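Local atomic coordinates of MHC class I antigen (Ctenopharyngodon idella, PDB entry 5H5Z), a protein that probably displays bound peptides to T cells in complex with beta-2-microglobulin, as a grass carp MHC class I heavy chain. Residues Phe18-Ala23 and Val71-Ile76; Ile78-Phe83 and Tyr112-Glu117. All blocks are in the same frame, centred on the assembly; numbering follows the deposited sequence.

Interaction 1: Phe18-Ala23 and Val71-Ile76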
loop_
_atom_site.group_PDB
_atom_site.type_symbol
_atom_site.label_atom_id
_atom_site.label_comp_id
_atom_site.label_asym_id
_atom_site.label_seq_id
_atom_site.Cartn_x
_atom_site.Cartn_y
_atom_site.Cartn_z
ATOM N N PHE A 18 -1.661 -6.317 17.702
ATOM C CA PHE A 18 -1.855 -4.928 17.275
ATOM C C PHE A 18 -2.513 -4.070 18.367
ATOM O O PHE A 18 -3.227 -4.595 19.225
ATOM C CB PHE A 18 -2.643 -4.863 15.956
ATOM C CG PHE A 18 -1.800 -5.115 14.729
ATOM C CD1 PHE A 18 -0.875 -4.168 14.289
ATOM C CD2 PHE A 18 -1.934 -6.297 14.005
ATOM C CE1 PHE A 18 -0.099 -4.399 13.160
ATOM C CE2 PHE A 18 -1.163 -6.534 12.873
ATOM C CZ PHE A 18 -0.244 -5.585 12.450
ATOM N N PRO A 19 -2.257 -2.743 18.347
ATOM C CA PRO A 19 -2.873 -1.834 19.323
ATOM C C PRO A 19 -4.371 -1.637 19.090
ATOM O O PRO A 19 -4.898 -2.042 18.054
ATOM C CB PRO A 19 -2.133 -0.506 19.095
ATOM C CG PRO A 19 -0.923 -0.847 18.295
ATOM C CD PRO A 19 -1.322 -2.022 17.462
ATOM N N GLU A 20 -5.045 -1.011 20.055
ATOM C CA GLU A 20 -6.467 -0.698 19.934
ATOM C C GLU A 20 -6.752 0.268 18.791
ATOM O O GLU A 20 -7.793 0.180 18.142
ATOM C CB GLU A 20 -6.991 -0.087 21.224
ATOM C CG GLU A 20 -7.452 -1.095 22.250
ATOM C CD GLU A 20 -8.190 -0.438 23.392
ATOM O OE1 GLU A 20 -9.390 -0.735 23.565
ATOM O OE2 GLU A 20 -7.576 0.384 24.104
ATOM N N PHE A 21 -5.827 1.193 18.563
ATOM C CA PHE A 21 -5.991 2.213 17.540
ATOM C C PHE A 21 -4.673 2.432 16.822
ATOM O O PHE A 21 -3.630 2.533 17.463
ATOM C CB PHE A 21 -6.465 3.526 18.179
ATOM C CG PHE A 21 -6.721 4.630 17.193
ATOM C CD1 PHE A 21 -7.945 4.729 16.543
ATOM C CD2 PHE A 21 -5.742 5.584 16.928
ATOM C CE1 PHE A 21 -8.190 5.749 15.639
ATOM C CE2 PHE A 21 -5.979 6.611 16.021
ATOM C CZ PHE A 21 -7.206 6.693 15.376
ATOM N N THR A 22 -4.734 2.502 15.493
ATOM C CA THR A 22 -3.586 2.852 14.661
ATOM C C THR A 22 -4.023 3.897 13.633
ATOM O O THR A 22 -5.081 3.768 13.019
ATOM C CB THR A 22 -3.021 1.615 13.920
ATOM O OG1 THR A 22 -2.697 0.588 14.864
ATOM C CG2 THR A 22 -1.765 1.972 13.122
ATOM N N ALA A 23 -3.215 4.939 13.453
ATOM C CA ALA A 23 -3.477 5.925 12.417
ATOM C C ALA A 23 -2.240 6.092 11.547
ATOM O O ALA A 23 -1.122 6.183 12.061
ATOM C CB ALA A 23 -3.872 7.260 13.039
ATOM N N VAL A 71 -12.789 7.971 20.842
ATOM C CA VAL A 71 -14.015 7.900 20.035
ATOM C C VAL A 71 -14.157 6.552 19.319
ATOM O O VAL A 71 -15.261 6.003 19.229
ATOM C CB VAL A 71 -14.107 9.064 19.021
ATOM C CG1 VAL A 71 -15.317 8.905 18.110
ATOM C CG2 VAL A 71 -14.175 10.405 19.743
ATOM N N PHE A 72 -13.040 6.021 18.822
ATOM C CA PHE A 72 -13.030 4.699 18.189
ATOM C C PHE A 72 -13.393 3.568 19.144
ATOM O O PHE A 72 -14.114 2.639 18.757
ATOM C CB PHE A 72 -11.685 4.422 17.514
ATOM C CG PHE A 72 -11.694 4.664 16.034
ATOM C CD1 PHE A 72 -12.211 5.846 15.505
ATOM C CD2 PHE A 72 -11.171 3.710 15.160
ATOM C CE1 PHE A 72 -12.220 6.063 14.135
ATOM C CE2 PHE A 72 -11.173 3.925 13.788
ATOM C CZ PHE A 72 -11.702 5.098 13.278
ATOM N N LYS A 73 -12.895 3.647 20.380
ATOM C CA LYS A 73 -13.256 2.690 21.433
ATOM C C LYS A 73 -14.765 2.682 21.661
ATOM O O LYS A 73 -15.390 1.624 21.731
ATOM C CB LYS A 73 -12.558 3.038 22.750
ATOM C CG LYS A 73 -11.155 2.476 22.923
ATOM C CD LYS A 73 -10.499 3.024 24.189
ATOM C CE LYS A 73 -11.106 2.462 25.468
ATOM N NZ LYS A 73 -10.736 1.037 25.697
ATOM N N ASP A 74 -15.336 3.879 21.770
ATOM C CA ASP A 74 -16.762 4.049 22.051
ATOM C C ASP A 74 -17.604 3.573 20.870
ATOM O O ASP A 74 -18.635 2.912 21.050
ATOM C CB ASP A 74 -17.070 5.521 22.343
ATOM C CG ASP A 74 -16.394 6.033 23.613
ATOM O OD1 ASP A 74 -15.813 5.228 24.375
ATOM O OD2 ASP A 74 -16.449 7.258 23.852
ATOM N N SER A 75 -17.143 3.912 19.666
ATOM C CA SER A 75 -17.844 3.592 18.427
ATOM C C SER A 75 -17.930 2.090 18.170
ATOM O O SER A 75 -19.015 1.573 17.905
ATOM C CB SER A 75 -17.186 4.294 17.236
ATOM O OG SER A 75 -17.401 5.695 17.296
ATOM N N ILE A 76 -16.798 1.392 18.264
ATOM C CA ILE A 76 -16.770 -0.052 18.005
ATOM C C ILE A 76 -17.646 -0.822 19.004
ATOM O O ILE A 76 -18.277 -1.813 18.641
ATOM C CB ILE A 76 -15.329 -0.624 17.916
ATOM C CG1 ILE A 76 -15.332 -2.001 17.235
ATOM C CG2 ILE A 76 -14.651 -0.664 19.283
ATOM C CD1 ILE A 76 -13.972 -2.464 16.755
#
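Lys73 NZ donates to Glu20 OE1 at 3.1 Å, a salt bridge on the exposed side of the contact that uses the syn lone pair of the carboxylate oxygen. Glu20 OE2 lies farther from the ammonium, 3.6 Å from Lys73 NZ, so the grip is lopsided. The Glu20 chain runs extended beyond CG, whereas that of Lys73 bends at its last two torsions (chi3 71°, chi4 72°), which brings its end close to the acid.

Beneath this charged pair lies a buried aromatic one. The Phe21 ring meets Phe72 in a T-shaped (edge-to-face) stack, with planes at 89° and centroids 5.1 Å apart. Phe21 supplies the edge: its CE1 sits 3.6 Å from Phe72 CD2, over one face of the Phe72 ring and displaced toward the rim. Phe21 CD1 also packs against Phe72 CB, at 3.9 Å.

In the same helical turn, next to Phe72, Val71 O accepts from both Ser75 N and Ser75 OG, which arrive from opposite faces of its carbonyl plane; Ser75 OG also bonds to the backbone of the bound peptide. The T-shaped pairing continues under helix 55-82, Phe21 with Tyr9 of strand 3-13 and Phe72 with Trp92 of strand 90-100, so the contact seats the helix on the start of strand 21-27 in the peptide-binding platform.

Interaction 2: Ile78-Phe83 and Tyr112-Glu117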
loop_
_atom_site.group_PDB
_atom_site.type_symbol
_atom_site.label_atom_id
_atom_site.label_comp_id
_atom_site.label_asym_id
_atom_site.label_seq_id
_atom_site.Cartn_x
_atom_site.Cartn_y
_atom_site.Cartn_z
ATOM N N ILE A 78 -20.446 0.238 20.287
ATOM C CA ILE A 78 -21.814 0.475 19.823
ATOM C C ILE A 78 -22.208 -0.424 18.639
ATOM O O ILE A 78 -23.253 -1.077 18.674
ATOM C CB ILE A 78 -22.028 1.978 19.500
ATOM C CG1 ILE A 78 -22.094 2.789 20.800
ATOM C CG2 ILE A 78 -23.280 2.204 18.659
ATOM C CD1 ILE A 78 -22.000 4.289 20.614
ATOM N N VAL A 79 -21.369 -0.464 17.606
ATOM C CA VAL A 79 -21.675 -1.230 16.392
ATOM C C VAL A 79 -21.714 -2.750 16.640
ATOM O O VAL A 79 -22.600 -3.436 16.121
ATOM C CB VAL A 79 -20.766 -0.818 15.196
ATOM C CG1 VAL A 79 -19.291 -0.956 15.536
ATOM C CG2 VAL A 79 -21.118 -1.577 13.923
ATOM N N MET A 80 -20.785 -3.259 17.454
ATOM C CA MET A 80 -20.747 -4.691 17.816
ATOM C C MET A 80 -22.063 -5.149 18.437
ATOM O O MET A 80 -22.595 -6.217 18.093
ATOM C CB MET A 80 -19.589 -5.001 18.784
ATOM C CG MET A 80 -18.190 -4.774 18.225
ATOM S SD MET A 80 -16.853 -5.372 19.289
ATOM C CE MET A 80 -16.967 -4.266 20.695
ATOM N N GLU A 81 -22.584 -4.329 19.347
ATOM C CA GLU A 81 -23.851 -4.592 20.018
ATOM C C GLU A 81 -25.012 -4.632 19.026
ATOM O O GLU A 81 -25.929 -5.437 19.172
ATOM C CB GLU A 81 -24.107 -3.545 21.106
ATOM C CG GLU A 81 -23.227 -3.714 22.340
ATOM C CD GLU A 81 -23.104 -2.446 23.172
ATOM O OE1 GLU A 81 -23.563 -1.369 22.727
ATOM O OE2 GLU A 81 -22.535 -2.524 24.282
ATOM N N ARG A 82 -24.952 -3.775 18.010
ATOM C CA ARG A 82 -26.004 -3.703 16.997
ATOM C C ARG A 82 -26.027 -4.915 16.064
ATOM O O ARG A 82 -27.091 -5.297 15.562
ATOM C CB ARG A 82 -25.930 -2.373 16.235
ATOM C CG ARG A 82 -26.782 -1.302 16.901
ATOM C CD ARG A 82 -26.106 0.058 16.990
ATOM N NE ARG A 82 -26.096 0.767 15.718
ATOM C CZ ARG A 82 -25.925 2.084 15.585
ATOM N NH1 ARG A 82 -25.912 2.632 14.379
ATOM N NH2 ARG A 82 -25.778 2.864 16.648
ATOM N N PHE A 83 -24.868 -5.539 15.863
ATOM C CA PHE A 83 -24.792 -6.800 15.121
ATOM C C PHE A 83 -24.925 -8.027 16.026
ATOM O O PHE A 83 -24.809 -9.164 15.556
ATOM C CB PHE A 83 -23.498 -6.881 14.307
ATOM C CG PHE A 83 -23.525 -6.071 13.044
ATOM C CD1 PHE A 83 -23.977 -6.632 11.852
ATOM C CD2 PHE A 83 -23.094 -4.748 13.041
ATOM C CE1 PHE A 83 -23.999 -5.886 10.682
ATOM C CE2 PHE A 83 -23.112 -3.999 11.874
ATOM C CZ PHE A 83 -23.566 -4.566 10.693
ATOM N N TYR A 112 -16.433 5.104 6.554
ATOM C CA TYR A 112 -16.222 4.215 7.695
ATOM C C TYR A 112 -16.629 2.783 7.338
ATOM O O TYR A 112 -17.529 2.580 6.524
ATOM C CB TYR A 112 -17.049 4.686 8.892
ATOM C CG TYR A 112 -16.652 6.040 9.466
ATOM C CD1 TYR A 112 -17.118 7.232 8.899
ATOM C CD2 TYR A 112 -15.829 6.127 10.591
ATOM C CE1 TYR A 112 -16.767 8.462 9.433
ATOM C CE2 TYR A 112 -15.479 7.361 11.136
ATOM C CZ TYR A 112 -15.946 8.520 10.549
ATOM O OH TYR A 112 -15.607 9.747 11.088
ATOM N N ALA A 113 -15.966 1.801 7.950
ATOM C CA ALA A 113 -16.311 0.385 7.761
ATOM C C ALA A 113 -16.255 -0.366 9.072
ATOM O O ALA A 113 -15.413 -0.078 9.932
ATOM C CB ALA A 113 -15.378 -0.280 6.755
ATOM N N TYR A 114 -17.160 -1.331 9.212
ATOM C CA TYR A 114 -17.148 -2.253 10.331
ATOM C C TYR A 114 -16.837 -3.650 9.814
ATOM O O TYR A 114 -17.448 -4.109 8.842
ATOM C CB TYR A 114 -18.493 -2.239 11.058
ATOM C CG TYR A 114 -18.581 -3.263 12.168
ATOM C CD1 TYR A 114 -17.788 -3.147 13.308
ATOM C CD2 TYR A 114 -19.450 -4.354 12.074
ATOM C CE1 TYR A 114 -17.859 -4.076 14.330
ATOM C CE2 TYR A 114 -19.530 -5.289 13.092
ATOM C CZ TYR A 114 -18.733 -5.147 14.216
ATOM O OH TYR A 114 -18.807 -6.074 15.227
ATOM N N ASP A 115 -15.888 -4.316 10.471
ATOM C CA ASP A 115 -15.356 -5.614 10.015
ATOM C C ASP A 115 -15.026 -5.624 8.520
ATOM O O ASP A 115 -15.290 -6.599 7.815
ATOM C CB ASP A 115 -16.287 -6.775 10.411
ATOM C CG ASP A 115 -16.229 -7.086 11.896
ATOM O OD1 ASP A 115 -15.233 -6.723 12.554
ATOM O OD2 ASP A 115 -17.179 -7.704 12.418
ATOM N N GLY A 116 -14.448 -4.521 8.044
ATOM C CA GLY A 116 -14.010 -4.406 6.654
ATOM C C GLY A 116 -15.110 -4.285 5.611
ATOM O O GLY A 116 -14.867 -4.510 4.427
ATOM N N GLU A 117 -16.317 -3.939 6.048
ATOM C CA GLU A 117 -17.439 -3.704 5.137
ATOM C C GLU A 117 -18.018 -2.300 5.330
ATOM O O GLU A 117 -18.126 -1.831 6.463
ATOM C CB GLU A 117 -18.534 -4.746 5.363
ATOM C CG GLU A 117 -18.173 -6.142 4.876
ATOM C CD GLU A 117 -19.335 -7.107 4.986
ATOM O OE1 GLU A 117 -19.921 -7.222 6.085
ATOM O OE2 GLU A 117 -19.664 -7.753 3.973
#
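The Tyr114 ring lies between Val79 CG2 on one face and Asp115 CG on the opposite one. Val79 makes a CH-pi contact: its CG2 stands 3.7 Å from the Tyr114 ring centroid, 18° off the normal. Its other methyl, Val79 CG1, comes within 3.5 Å of Tyr114 CD1, so one methyl sits over the ring near CG while the other follows its CD1-CE1 side. With CG trans to the backbone N (chi1 175°), Tyr114 reaches from the strand end toward the helix.

Phe83 lies alongside. Its ring is inclined by 23° to that of Tyr114 but displaced so far along it that little of either ring faces the other, the closest approach being 3.6 Å from Phe83 CD2 to Tyr114 CE2. The backbone oxygen of Val79 lies at the Phe83 edge, in the plane of that ring.

At the phenol end Met80 crosses the tyrosine at about a right angle, and its CG meets both the hydroxyl oxygen, 3.3 Å from Tyr114 OH, and ring carbon CE1. The hydroxyl is hydrogen-bonded to Gln85 OE1, just beyond the helix, while the packing against Val79 and Phe83 is apolar.

Tyr114 also opens a type I' turn ending at Glu117, with paired backbone bonds between those two residues closing a two-residue beta hairpin. Within this turn, Asp115 is anchored by bonds to His90 ND1 and Thr91 N and packs on Met1 of beta-2-microglobulin. The contact thus joins the C-terminal turn of helix 55-82 to the hairpin of strands 106-114 and 117-123, with Trp92 of strand 90-100 touching Tyr114 and Phe119 touching Val79.

In the fold
Interactions 1 and 2 have centres about 12 Å apart and follow each other along helix 55-82; both segments of interaction 1 come earlier in the chain than those of interaction 2. Both fix that helix to the eight-stranded antiparallel sheet of the alpha 1 and alpha 2 region, but at different strands: 21-27 in interaction 1, 106-114 in interaction 2. Strands 3-13 and 90-100 lie between these two in the sheet, and Trp92 of the latter touches residues of both contacts. One helix is thereby seated across the sheet beside the peptide, which packs on residues of both helical segments, while beta-2-microglobulin touches residues of both strand-bearing segments.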